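Local atomic coordinates of arylsulfatase (Pseudoalteromonas sp. MB47, PDB entry 7AJ0), a protein that probably hydrolyses sulfate esters of the seaweed polysaccharide fucoidan, working as a calcium-binding, exo-acting sulfatase assembled as a hexamer. Residues T103-A107 with L120-I124; D185-L190 with R212-L216; I237-Q242 with Y276-Y281; S267-I271 with A294-V298; A288-R292 with P334-Y338. All coordinates share one frame; numbering follows the deposited sequence.

Contact 1 of 5, residues T103-A107 with L120-I124; sequences TSSRA and LVRPI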
# COMPACT_ATOMS: atom_id res chain seq x y z
N THR A 103 21.22 22.25 -9.61
CA THR A 103 22.29 22.42 -10.58
C THR A 103 21.78 22.29 -12.01
O THR A 103 22.23 23.01 -12.91
CB THR A 103 23.39 21.38 -10.33
OG1 THR A 103 23.92 21.56 -9.01
CG2 THR A 103 24.51 21.52 -11.35
N SER A 104 20.83 21.38 -12.24
CA SER A 104 20.32 21.16 -13.59
C SER A 104 19.54 22.37 -14.09
O SER A 104 19.68 22.77 -15.25
CB SER A 104 19.46 19.90 -13.61
OG SER A 104 20.26 18.74 -13.47
N SER A 105 18.71 22.96 -13.23
CA SER A 105 17.92 24.12 -13.64
C SER A 105 18.79 25.35 -13.85
O SER A 105 18.54 26.15 -14.75
CB SER A 105 16.84 24.41 -12.60
OG SER A 105 15.81 23.44 -12.65
N ARG A 106 19.81 25.52 -13.01
CA ARG A 106 20.66 26.71 -13.12
C ARG A 106 21.59 26.62 -14.32
O ARG A 106 21.91 27.65 -14.93
CB ARG A 106 21.42 26.90 -11.82
CG ARG A 106 20.52 27.40 -10.71
CD ARG A 106 20.96 26.96 -9.33
NE ARG A 106 19.88 27.19 -8.37
CZ ARG A 106 19.55 28.39 -7.89
NH1 ARG A 106 20.22 29.47 -8.28
NH2 ARG A 106 18.55 28.51 -7.03
N ALA A 107 22.03 25.41 -14.67
CA ALA A 107 22.76 25.23 -15.92
C ALA A 107 21.87 25.58 -17.12
O ALA A 107 22.31 26.28 -18.04
CB ALA A 107 23.25 23.79 -16.03
N LEU A 120 26.22 19.15 -17.05
CA LEU A 120 25.99 19.87 -15.80
C LEU A 120 24.76 19.35 -15.07
O LEU A 120 23.84 20.09 -14.74
CB LEU A 120 25.87 21.36 -16.09
CG LEU A 120 27.08 21.99 -16.80
CD1 LEU A 120 26.78 23.41 -17.26
CD2 LEU A 120 28.29 21.97 -15.88
N VAL A 121 24.74 18.03 -14.84
CA VAL A 121 23.67 17.42 -14.05
C VAL A 121 24.01 17.35 -12.57
O VAL A 121 23.12 17.12 -11.75
CB VAL A 121 23.34 16.00 -14.56
CG1 VAL A 121 22.86 16.06 -16.01
CG2 VAL A 121 24.54 15.07 -14.42
N ARG A 122 25.28 17.55 -12.21
CA ARG A 122 25.73 17.55 -10.83
C ARG A 122 26.76 18.65 -10.65
O ARG A 122 27.49 18.98 -11.60
CB ARG A 122 26.36 16.20 -10.43
CG ARG A 122 25.38 15.05 -10.34
CD ARG A 122 26.09 13.72 -10.15
NE ARG A 122 25.15 12.62 -10.01
CZ ARG A 122 24.46 12.37 -8.90
NH1 ARG A 122 24.61 13.14 -7.83
NH2 ARG A 122 23.62 11.34 -8.85
N PRO A 123 26.85 19.24 -9.46
CA PRO A 123 27.90 20.25 -9.22
C PRO A 123 29.27 19.59 -9.14
O PRO A 123 29.48 18.67 -8.35
CB PRO A 123 27.49 20.88 -7.88
CG PRO A 123 26.71 19.82 -7.19
CD PRO A 123 26.00 19.03 -8.27
N ILE A 124 30.19 20.06 -9.97
CA ILE A 124 31.56 19.55 -9.97
C ILE A 124 32.34 20.27 -8.88
O ILE A 124 32.52 21.49 -8.94
CB ILE A 124 32.22 19.74 -11.34
CG1 ILE A 124 31.28 19.29 -12.46
CG2 ILE A 124 33.52 18.94 -11.40
CD1 ILE A 124 31.84 19.49 -13.86
O HOH W 1 20.82 18.96 -10.72

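Contact 2 of 5, residues D185-L190 with R212-L216; sequences DYTQFL and RPEGL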
# COMPACT_ATOMS: atom_id res chain seq x y z
N ASP A 185 25.08 23.53 2.30
CA ASP A 185 26.51 23.26 2.46
C ASP A 185 27.08 24.05 3.64
O ASP A 185 27.97 23.56 4.35
CB ASP A 185 27.25 23.61 1.17
CG ASP A 185 28.70 23.16 1.19
OD1 ASP A 185 29.10 22.46 2.14
OD2 ASP A 185 29.44 23.52 0.24
N TYR A 186 26.57 25.26 3.86
CA TYR A 186 27.03 26.06 4.99
C TYR A 186 26.39 25.60 6.30
O TYR A 186 27.07 25.48 7.32
CB TYR A 186 26.72 27.54 4.77
CG TYR A 186 27.49 28.19 3.64
CD1 TYR A 186 27.06 28.08 2.32
CD2 TYR A 186 28.64 28.93 3.89
CE1 TYR A 186 27.76 28.68 1.29
CE2 TYR A 186 29.34 29.53 2.87
CZ TYR A 186 28.89 29.40 1.57
OH TYR A 186 29.58 30.00 0.54
N THR A 187 25.08 25.36 6.29
CA THR A 187 24.35 25.17 7.54
C THR A 187 24.63 23.83 8.20
O THR A 187 24.45 23.70 9.42
CB THR A 187 22.84 25.32 7.30
OG1 THR A 187 22.42 24.39 6.30
CG2 THR A 187 22.52 26.74 6.84
N GLN A 188 25.08 22.82 7.44
CA GLN A 188 25.41 21.54 8.05
C GLN A 188 26.58 21.66 9.02
O GLN A 188 26.77 20.78 9.86
CB GLN A 188 25.74 20.51 6.97
CG GLN A 188 26.96 20.84 6.13
CD GLN A 188 27.20 19.84 5.02
OE1 GLN A 188 26.66 18.73 5.04
NE2 GLN A 188 28.02 20.22 4.05
N PHE A 189 27.36 22.74 8.93
CA PHE A 189 28.47 22.98 9.84
C PHE A 189 28.14 24.03 10.90
O PHE A 189 29.04 24.46 11.63
CB PHE A 189 29.72 23.41 9.06
CG PHE A 189 30.25 22.34 8.14
CD1 PHE A 189 30.93 21.25 8.65
CD2 PHE A 189 30.08 22.44 6.77
CE1 PHE A 189 31.42 20.27 7.81
CE2 PHE A 189 30.57 21.46 5.93
CZ PHE A 189 31.24 20.38 6.45
N LEU A 190 26.88 24.44 11.01
CA LEU A 190 26.46 25.47 11.95
C LEU A 190 25.42 24.99 12.95
O LEU A 190 25.47 25.38 14.12
CB LEU A 190 25.90 26.68 11.19
CG LEU A 190 26.84 27.35 10.19
CD1 LEU A 190 26.10 28.47 9.44
CD2 LEU A 190 28.07 27.89 10.89
N ARG A 212 34.55 22.59 4.42
CA ARG A 212 33.55 23.58 4.78
C ARG A 212 33.75 24.85 3.96
O ARG A 212 34.86 25.39 3.93
CB ARG A 212 33.66 23.87 6.28
CG ARG A 212 32.85 25.03 6.81
CD ARG A 212 33.45 25.52 8.13
NE ARG A 212 32.63 26.54 8.78
CZ ARG A 212 32.16 26.46 10.03
NH1 ARG A 212 32.43 25.42 10.80
NH2 ARG A 212 31.43 27.46 10.51
N PRO A 213 32.71 25.37 3.31
CA PRO A 213 32.87 26.64 2.59
C PRO A 213 33.16 27.78 3.56
O PRO A 213 32.63 27.83 4.67
CB PRO A 213 31.52 26.83 1.88
CG PRO A 213 30.55 26.04 2.70
CD PRO A 213 31.32 24.86 3.23
N GLU A 214 34.01 28.71 3.12
CA GLU A 214 34.43 29.80 4.00
C GLU A 214 33.42 30.93 4.06
O GLU A 214 33.33 31.62 5.08
CB GLU A 214 35.79 30.32 3.54
CG GLU A 214 36.94 29.36 3.81
CD GLU A 214 38.28 29.90 3.36
OE1 GLU A 214 38.32 30.72 2.43
OE2 GLU A 214 39.31 29.50 3.96
N GLY A 215 32.66 31.15 2.99
CA GLY A 215 31.67 32.22 2.99
C GLY A 215 31.30 32.59 1.56
O GLY A 215 31.45 31.79 0.64
N LEU A 216 30.81 33.82 1.42
CA LEU A 216 30.45 34.33 0.10
C LEU A 216 31.71 34.73 -0.66
O LEU A 216 32.60 35.38 -0.09
CB LEU A 216 29.50 35.52 0.23
CG LEU A 216 28.22 35.22 1.00
CD1 LEU A 216 27.29 36.42 1.02
CD2 LEU A 216 27.51 34.02 0.41

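Contact 3 of 5, residues I237-Q242 with Y276-Y281; sequences ISMIDQ and YPAPKY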
# COMPACT_ATOMS: atom_id res chain seq x y z
N ILE A 237 25.15 33.83 8.71
CA ILE A 237 24.39 33.33 7.57
C ILE A 237 22.97 33.88 7.56
O ILE A 237 22.31 33.85 6.51
CB ILE A 237 24.36 31.79 7.56
CG1 ILE A 237 24.04 31.28 6.16
CG2 ILE A 237 23.34 31.25 8.56
CD1 ILE A 237 24.25 29.80 5.98
N SER A 238 22.47 34.39 8.69
CA SER A 238 21.13 34.96 8.71
C SER A 238 21.04 36.24 7.89
O SER A 238 19.95 36.62 7.47
CB SER A 238 20.68 35.22 10.15
OG SER A 238 21.34 36.35 10.69
N MET A 239 22.17 36.90 7.65
CA MET A 239 22.22 38.12 6.86
C MET A 239 22.52 37.86 5.39
O MET A 239 22.67 38.82 4.62
CB MET A 239 23.28 39.07 7.42
CG MET A 239 23.09 39.42 8.89
SD MET A 239 21.55 40.30 9.20
CE MET A 239 21.74 41.73 8.13
N ILE A 240 22.59 36.60 4.98
CA ILE A 240 23.12 36.26 3.66
C ILE A 240 22.34 36.96 2.56
O ILE A 240 22.92 37.52 1.63
CB ILE A 240 23.13 34.73 3.48
CG1 ILE A 240 23.99 34.33 2.28
CG2 ILE A 240 21.71 34.18 3.32
CD1 ILE A 240 24.23 32.83 2.19
N ASP A 241 21.00 36.96 2.65
CA ASP A 241 20.20 37.56 1.59
C ASP A 241 20.11 39.08 1.71
O ASP A 241 19.77 39.74 0.73
CB ASP A 241 18.79 36.96 1.60
CG ASP A 241 18.69 35.73 0.71
OD1 ASP A 241 18.89 35.87 -0.52
OD2 ASP A 241 18.43 34.62 1.23
N GLN A 242 20.42 39.64 2.88
CA GLN A 242 20.56 41.09 2.99
C GLN A 242 21.85 41.55 2.34
O GLN A 242 21.90 42.62 1.71
CB GLN A 242 20.52 41.52 4.46
CG GLN A 242 19.23 41.16 5.18
CD GLN A 242 18.02 41.85 4.59
OE1 GLN A 242 17.95 43.07 4.52
NE2 GLN A 242 17.04 41.05 4.16
N TYR A 276 17.39 30.52 7.46
CA TYR A 276 17.68 31.39 8.60
C TYR A 276 17.47 32.83 8.15
O TYR A 276 18.40 33.49 7.67
CB TYR A 276 19.09 31.16 9.13
CG TYR A 276 19.18 29.95 10.02
CD1 TYR A 276 18.93 30.05 11.38
CD2 TYR A 276 19.49 28.70 9.50
CE1 TYR A 276 19.00 28.95 12.20
CE2 TYR A 276 19.56 27.59 10.32
CZ TYR A 276 19.31 27.72 11.67
OH TYR A 276 19.38 26.62 12.48
N PRO A 277 16.25 33.35 8.29
CA PRO A 277 15.99 34.74 7.89
C PRO A 277 16.73 35.73 8.79
O PRO A 277 17.21 35.40 9.87
CB PRO A 277 14.47 34.89 8.04
CG PRO A 277 13.94 33.49 8.09
CD PRO A 277 15.02 32.67 8.73
N ALA A 278 16.80 36.97 8.31
CA ALA A 278 17.40 38.02 9.11
C ALA A 278 16.60 38.21 10.40
O ALA A 278 15.39 37.97 10.42
CB ALA A 278 17.46 39.33 8.33
N PRO A 279 17.25 38.62 11.49
CA PRO A 279 16.52 38.83 12.75
C PRO A 279 15.27 39.69 12.61
O PRO A 279 14.27 39.44 13.30
CB PRO A 279 17.57 39.50 13.65
CG PRO A 279 18.87 38.96 13.15
CD PRO A 279 18.71 38.79 11.66
N LYS A 280 15.31 40.70 11.74
CA LYS A 280 14.13 41.52 11.49
C LYS A 280 12.89 40.67 11.24
O LYS A 280 11.78 41.05 11.63
CB LYS A 280 14.38 42.42 10.27
CG LYS A 280 15.10 43.71 10.56
CD LYS A 280 15.88 44.21 9.34
CE LYS A 280 15.12 44.01 8.03
NZ LYS A 280 15.86 44.57 6.86
N TYR A 281 13.05 39.53 10.57
CA TYR A 281 11.93 38.77 10.05
C TYR A 281 11.52 37.59 10.92
O TYR A 281 10.66 36.80 10.51
CB TYR A 281 12.26 38.26 8.64
CG TYR A 281 12.48 39.38 7.65
CD1 TYR A 281 11.42 40.15 7.20
CD2 TYR A 281 13.74 39.66 7.16
CE1 TYR A 281 11.61 41.17 6.30
CE2 TYR A 281 13.95 40.68 6.25
CZ TYR A 281 12.87 41.43 5.83
OH TYR A 281 13.07 42.45 4.93
O HOH W 2 20.34 32.32 5.87
O HOH W 3 15.03 42.93 3.16

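Contact 4 of 5, residues S267-I271 with A294-V298; sequences SFSKI and AMVEV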
# COMPACT_ATOMS: atom_id res chain seq x y z
N SER A 267 20.10 35.67 -7.50
CA SER A 267 19.81 34.28 -7.16
C SER A 267 19.73 34.16 -5.64
O SER A 267 20.74 33.94 -4.97
CB SER A 267 20.89 33.36 -7.75
OG SER A 267 20.72 32.01 -7.35
N PHE A 268 18.52 34.32 -5.10
CA PHE A 268 18.32 34.20 -3.67
C PHE A 268 18.90 32.89 -3.16
O PHE A 268 18.86 31.86 -3.83
CB PHE A 268 16.83 34.24 -3.31
CG PHE A 268 16.15 35.54 -3.61
CD1 PHE A 268 16.14 36.55 -2.67
CD2 PHE A 268 15.50 35.73 -4.81
CE1 PHE A 268 15.50 37.75 -2.93
CE2 PHE A 268 14.86 36.93 -5.08
CZ PHE A 268 14.86 37.93 -4.14
N SER A 269 19.45 32.93 -1.94
CA SER A 269 19.74 31.68 -1.24
C SER A 269 18.46 31.03 -0.73
O SER A 269 18.32 29.81 -0.75
CB SER A 269 20.69 31.93 -0.07
OG SER A 269 20.87 30.75 0.69
N LYS A 270 17.51 31.84 -0.27
CA LYS A 270 16.21 31.32 0.15
C LYS A 270 15.45 30.79 -1.07
O LYS A 270 15.65 31.25 -2.19
CB LYS A 270 15.41 32.41 0.85
CG LYS A 270 15.96 32.77 2.22
CD LYS A 270 15.56 34.17 2.63
CE LYS A 270 16.09 34.51 4.02
NZ LYS A 270 17.58 34.38 4.11
N ILE A 271 14.57 29.80 -0.84
CA ILE A 271 14.24 29.26 0.47
C ILE A 271 14.83 27.87 0.67
O ILE A 271 14.18 26.97 1.20
CB ILE A 271 12.70 29.20 0.66
CG1 ILE A 271 12.05 28.37 -0.46
CG2 ILE A 271 12.10 30.60 0.67
CD1 ILE A 271 10.59 28.07 -0.22
N ALA A 294 11.22 33.42 5.79
CA ALA A 294 12.12 33.62 4.66
C ALA A 294 11.36 34.07 3.42
O ALA A 294 11.88 34.85 2.62
CB ALA A 294 12.88 32.33 4.37
N MET A 295 10.13 33.59 3.25
CA MET A 295 9.33 34.00 2.10
C MET A 295 8.97 35.48 2.19
O MET A 295 8.94 36.19 1.18
CB MET A 295 8.07 33.14 2.00
CG MET A 295 7.43 33.12 0.62
SD MET A 295 8.59 32.73 -0.70
CE MET A 295 8.01 33.81 -2.01
N VAL A 296 8.72 35.98 3.41
CA VAL A 296 8.46 37.40 3.58
C VAL A 296 9.71 38.22 3.28
O VAL A 296 9.64 39.30 2.69
CB VAL A 296 7.93 37.67 5.00
CG1 VAL A 296 7.84 39.16 5.27
CG2 VAL A 296 6.57 37.01 5.20
N GLU A 297 10.88 37.71 3.68
CA GLU A 297 12.13 38.40 3.36
C GLU A 297 12.35 38.48 1.86
O GLU A 297 12.73 39.53 1.33
CB GLU A 297 13.30 37.71 4.06
CG GLU A 297 14.67 38.30 3.71
CD GLU A 297 15.74 37.99 4.75
OE1 GLU A 297 15.40 37.38 5.79
OE2 GLU A 297 16.91 38.36 4.54
N VAL A 298 12.13 37.37 1.15
CA VAL A 298 12.31 37.37 -0.30
C VAL A 298 11.38 38.38 -0.95
O VAL A 298 11.75 39.06 -1.91
CB VAL A 298 12.08 35.95 -0.86
CG1 VAL A 298 11.90 36.00 -2.37
CG2 VAL A 298 13.24 35.04 -0.49
O HOH W 4 19.11 36.92 5.04

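Contact 5 of 5, residues A288-R292 with P334-Y338; sequences AMPVR and PDSGY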
# COMPACT_ATOMS: atom_id res chain seq x y z
N ALA A 288 4.84 32.11 11.33
CA ALA A 288 5.91 32.18 12.32
C ALA A 288 6.79 30.93 12.27
O ALA A 288 7.11 30.32 13.30
CB ALA A 288 5.35 32.40 13.72
N MET A 289 7.18 30.54 11.06
CA MET A 289 8.09 29.44 10.83
C MET A 289 9.23 29.91 9.94
O MET A 289 9.03 30.79 9.10
CB MET A 289 7.38 28.25 10.18
CG MET A 289 6.45 27.50 11.12
SD MET A 289 7.32 26.50 12.35
CE MET A 289 7.89 25.13 11.35
N PRO A 290 10.43 29.35 10.12
CA PRO A 290 11.58 29.86 9.35
C PRO A 290 11.35 29.97 7.85
O PRO A 290 11.72 30.99 7.26
CB PRO A 290 12.69 28.84 9.69
CG PRO A 290 12.33 28.36 11.05
CD PRO A 290 10.82 28.31 11.09
N VAL A 291 10.75 28.96 7.22
CA VAL A 291 10.63 28.99 5.77
C VAL A 291 9.61 30.03 5.32
O VAL A 291 9.72 30.58 4.22
CB VAL A 291 10.28 27.59 5.24
CG1 VAL A 291 8.84 27.24 5.57
CG2 VAL A 291 10.52 27.51 3.74
N ARG A 292 8.60 30.31 6.14
CA ARG A 292 7.63 31.34 5.79
C ARG A 292 8.18 32.73 6.08
O ARG A 292 7.95 33.66 5.29
CB ARG A 292 6.32 31.12 6.54
CG ARG A 292 5.65 29.78 6.26
CD ARG A 292 5.10 29.68 4.84
NE ARG A 292 4.36 28.43 4.66
CZ ARG A 292 4.82 27.36 4.03
NH1 ARG A 292 6.02 27.35 3.47
NH2 ARG A 292 4.06 26.28 3.94
N PRO A 334 9.68 20.54 8.06
CA PRO A 334 8.83 21.66 7.67
C PRO A 334 9.56 22.87 7.09
O PRO A 334 8.96 23.93 6.96
CB PRO A 334 8.15 22.05 8.99
CG PRO A 334 9.21 21.77 10.01
CD PRO A 334 10.00 20.58 9.50
N ASP A 335 10.83 22.70 6.75
CA ASP A 335 11.58 23.76 6.07
C ASP A 335 11.41 23.62 4.55
O ASP A 335 12.35 23.38 3.80
CB ASP A 335 13.05 23.70 6.47
CG ASP A 335 13.77 25.02 6.25
OD1 ASP A 335 13.14 25.96 5.71
OD2 ASP A 335 14.96 25.13 6.61
N SER A 336 10.15 23.76 4.12
CA SER A 336 9.75 23.43 2.76
C SER A 336 8.72 24.42 2.25
O SER A 336 7.85 24.87 2.99
CB SER A 336 9.14 22.01 2.70
OG SER A 336 10.01 21.06 3.27
N GLY A 337 8.84 24.76 0.97
CA GLY A 337 7.81 25.52 0.29
C GLY A 337 6.59 24.66 0.01
O GLY A 337 6.47 23.51 0.44
N TYR A 338 5.67 25.24 -0.75
CA TYR A 338 4.38 24.62 -1.01
C TYR A 338 4.07 24.62 -2.50
O TYR A 338 4.30 25.62 -3.19
CB TYR A 338 3.26 25.34 -0.26
CG TYR A 338 1.90 25.15 -0.90
CD1 TYR A 338 1.23 23.94 -0.80
CD2 TYR A 338 1.29 26.19 -1.60
CE1 TYR A 338 -0.01 23.76 -1.38
CE2 TYR A 338 0.05 26.01 -2.18
CZ TYR A 338 -0.60 24.80 -2.07
OH TYR A 338 -1.83 24.62 -2.65
O HOH W 5 10.37 26.16 8.48

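Contact 1 of 5, residues T103-A107 with L120-I124
Thr103 lays its two branches across the backbone of Arg122 and the ring of Pro123, side chain and ring crossing at about a right angle. OG1 lies beside the backbone N (chi1 -60°), which puts CG2 anti to it, and the methyl enters the bend of 120-124, where it lies 3.7 Å from Leu120 O and equally near Arg122 C. OG1 itself stands 3.4 Å from Pro123 CD; its polar partner is His159 O. Threonine suits the place because one branch is greasy enough to fill the bend and the other can still satisfy a carbonyl. A turn further along the helix, Ala107 CB rests against Leu120 CB at 3.6 Å, a small residue that lets the leucine side chain lie close to the helix. Between these two contacts Ser104 reaches the loop through a water: Ser104 OG is 2.8 Å from it, and the water donates to Val121 O at 3.1 Å. That carbonyl also accepts from Arg426 NE. Thr103 to Arg106 continue directly from Cys102 in the Cys-X-X-X-Arg pattern of the sulfatase signature, so the loop packs on the helix whose first residue is one of the calcium ligands. Around this pair, Pro115 of helix 115-118 touches Ser104 and Val121, Pro134 and Trp135 of helix 134-137 cover Leu120, and Arg106 turns to Asp325, just beyond strand 318-324.

Contact 2 of 5, residues D185-L190 with R212-L216
Asp185 sets its carboxylate against the ring of Pro213, with OD1 3.4 Å from CD, where helix 183-187 meets the loop entering strand 215-220 near one end of the large mixed sheet. Its other oxygen, OD2, bonds to Ser181 OG. Tyr186 comes next and supplies a CH-pi contact: Pro213 CG sits over the centre of its ring, 3.6 Å from the centroid, while the edge faces Gly215. Proline suits this because it offers a compact, rigid hydrocarbon ring whose C-H bonds can point at the aromatic face. Beyond the proline the phenol OH donates to Gly215 O at 2.6 Å, approaching from above the carbonyl plane (64° out of it) and not along a lone pair. Gly215 itself has backbone angles at which a side chain would jam against the preceding carbonyl. Phe189 repeats the theme with Arg212, whose CB lies over the ring face 4.0 Å from the centroid. With CG anti to the backbone N (chi1 171°) and the chain extended to NE, the arginine slides back along the phenylalanine until its guanidinium lies over Phe189 CB, its plane 24° from that of the ring. An arginine can thus use its methylenes as a greasy strip and still end in a polar group. Last in order, Leu190 crosses the arginine at about a right angle, its CD2 3.4 Å from Arg212 NH2.

Contact 3 of 5, residues I237-Q242 with Y276-Y281
Mostly van der Waals and water-bridged, this contact presses Ser238 and its neighbours, at the junction of helices 234-238 and 240-258, against Ala278 and the loop that follows strand 262-267. Ser238 lies in the middle. Its CA points a C-H at Tyr276 O, 3.3 Å away, and its CB touches Pro277 O. The OG sits between the backbone N and carbonyl carbon (chi1 74°), where it bonds back to Glu235 O of its own helix; a small serine lets the loop come this close. Water 2 donates to Ile237 O, at 2.6 Å, and to Tyr276 O, joining two carbonyls that could not bond to each other. Beyond the serine, the bent chain of Met239 lays SD 4.0 Å from Pro279 CD, a polarisable sulfur against a ring methylene. Gln242 reaches across to the 3-10 segment 279-281. Its NE2 comes to the edge of the Tyr281 ring, 3.7 Å from CE2, with amide and ring planes 50° apart, and shares water 3 with Tyr281 OH; the amide's stronger partner is Glu297 OE2. A weak bond of 3.5 Å runs from Lys280 NZ to Gln242 OE1. The Tyr276 ring makes a cation-pi contact with Arg193 of a neighbouring subunit. The arrangement is that of a break between consecutive helices, with Met239 in the N-cap position of the second, seated on a loop of the alkaline phosphatase-like fold.

Contact 4 of 5, residues S267-I271 with A294-V298
Ala294 opens the helical side by giving its CB to the aliphatic stem of Lys270, CD being 3.7 Å away; the same methyl meets Ile271 CG2 at 4.2 Å. So small a residue leaves the lysine room to run over the helix. Met295 adds its sulfur, a pliable neighbour for Ile271 CG2 at 4.3 Å. Ile271 follows a cis peptide bond, and both it and Lys270 have backbone bonds with the calcium ligand Asp60. Helix 290-311 here belongs to a beta-alpha-beta crossover from strand 262-267 to strand 318-324, passing strand 53-59, which both pair with in parallel. Glu297, three residues on from Ala294, stretches its extended chain toward the lysine and crosses it at about a right angle, OE1 lying 3.4 Å from Lys270 CE. The charged ends stay 4.1 Å apart (NZ to OE2), too far for a salt bridge, and water 4 joins them. Lys270 NZ has its firmer partner in Asp241, a salt bridge, and Glu297 in Gln242 and Ala278. A methionine in place of the lysine would probably leave buried Asp241 without its charged mate and water 4 without the ammonium that donates to it. Val298 faces Val59 of strand 53-59 and also holds the Phe268 ring: with CG1 anti to the backbone N (chi1 165°), this methyl sits over the ring's centre, 4.0 Å from the centroid, and CG2 turns to Lys270 CB.

Contact 5 of 5, residues A288-R292 with P334-Y338
Val291 points its branched side chain into the bend of 334-338, crossing Asp335 at a slant, so that its CB comes within 3.3 Å of Asp335 OD1. Placed between the backbone N and carbonyl carbon (chi1 72°), its CG1 fits between Pro334 O and Ser336 O, 3.6 Å from each; the carboxylate bonds to Asn275. Met289, bent at chi2 and chi3, meets Pro334 at about a right angle, methyl CE on ring carbon CG at 3.9 Å. One residue on from Val291, Arg292 folds back at chi2 and donates from NH1 to Ser336 O over 3.1 Å, the oxygen near the guanidinium edge but 22° out of its plane. Its NE holds Ile76 O, and NH2 bonds to Asn471 O of a neighbouring subunit. A leucine in its place would probably leave Ser336 O without this donor and cut the bond to that subunit. Helix 290-311 begins here, with Met289 at the N-cap and Pro290, whose missing N-H costs nothing, in the first turn. Water 5 takes the N-H of Val291 and donates to Pro334 O: a helix N terminus set against an inverse gamma turn centred on Asp335.

From the N terminus, contact 1 closes first, a short excursion folding the loop after helix 115-118 back onto helix 102-111. Contact 2 follows in series, joining helix 183-187 to the start of strand 215-220. Contact 3 then opens, and before it closes contact 4 begins: their segments alternate, and the two contacts are joined through Glu297. Contact 5 in turn crosses contact 4, both using helix 290-311, with Ile271 resting on Val291 and Gly337. Ile237 packs contact 3 on contact 2, while Arg106 NH1 meets Ser267 OG and ties the signature helix of contact 1 to the end of strand 262-267.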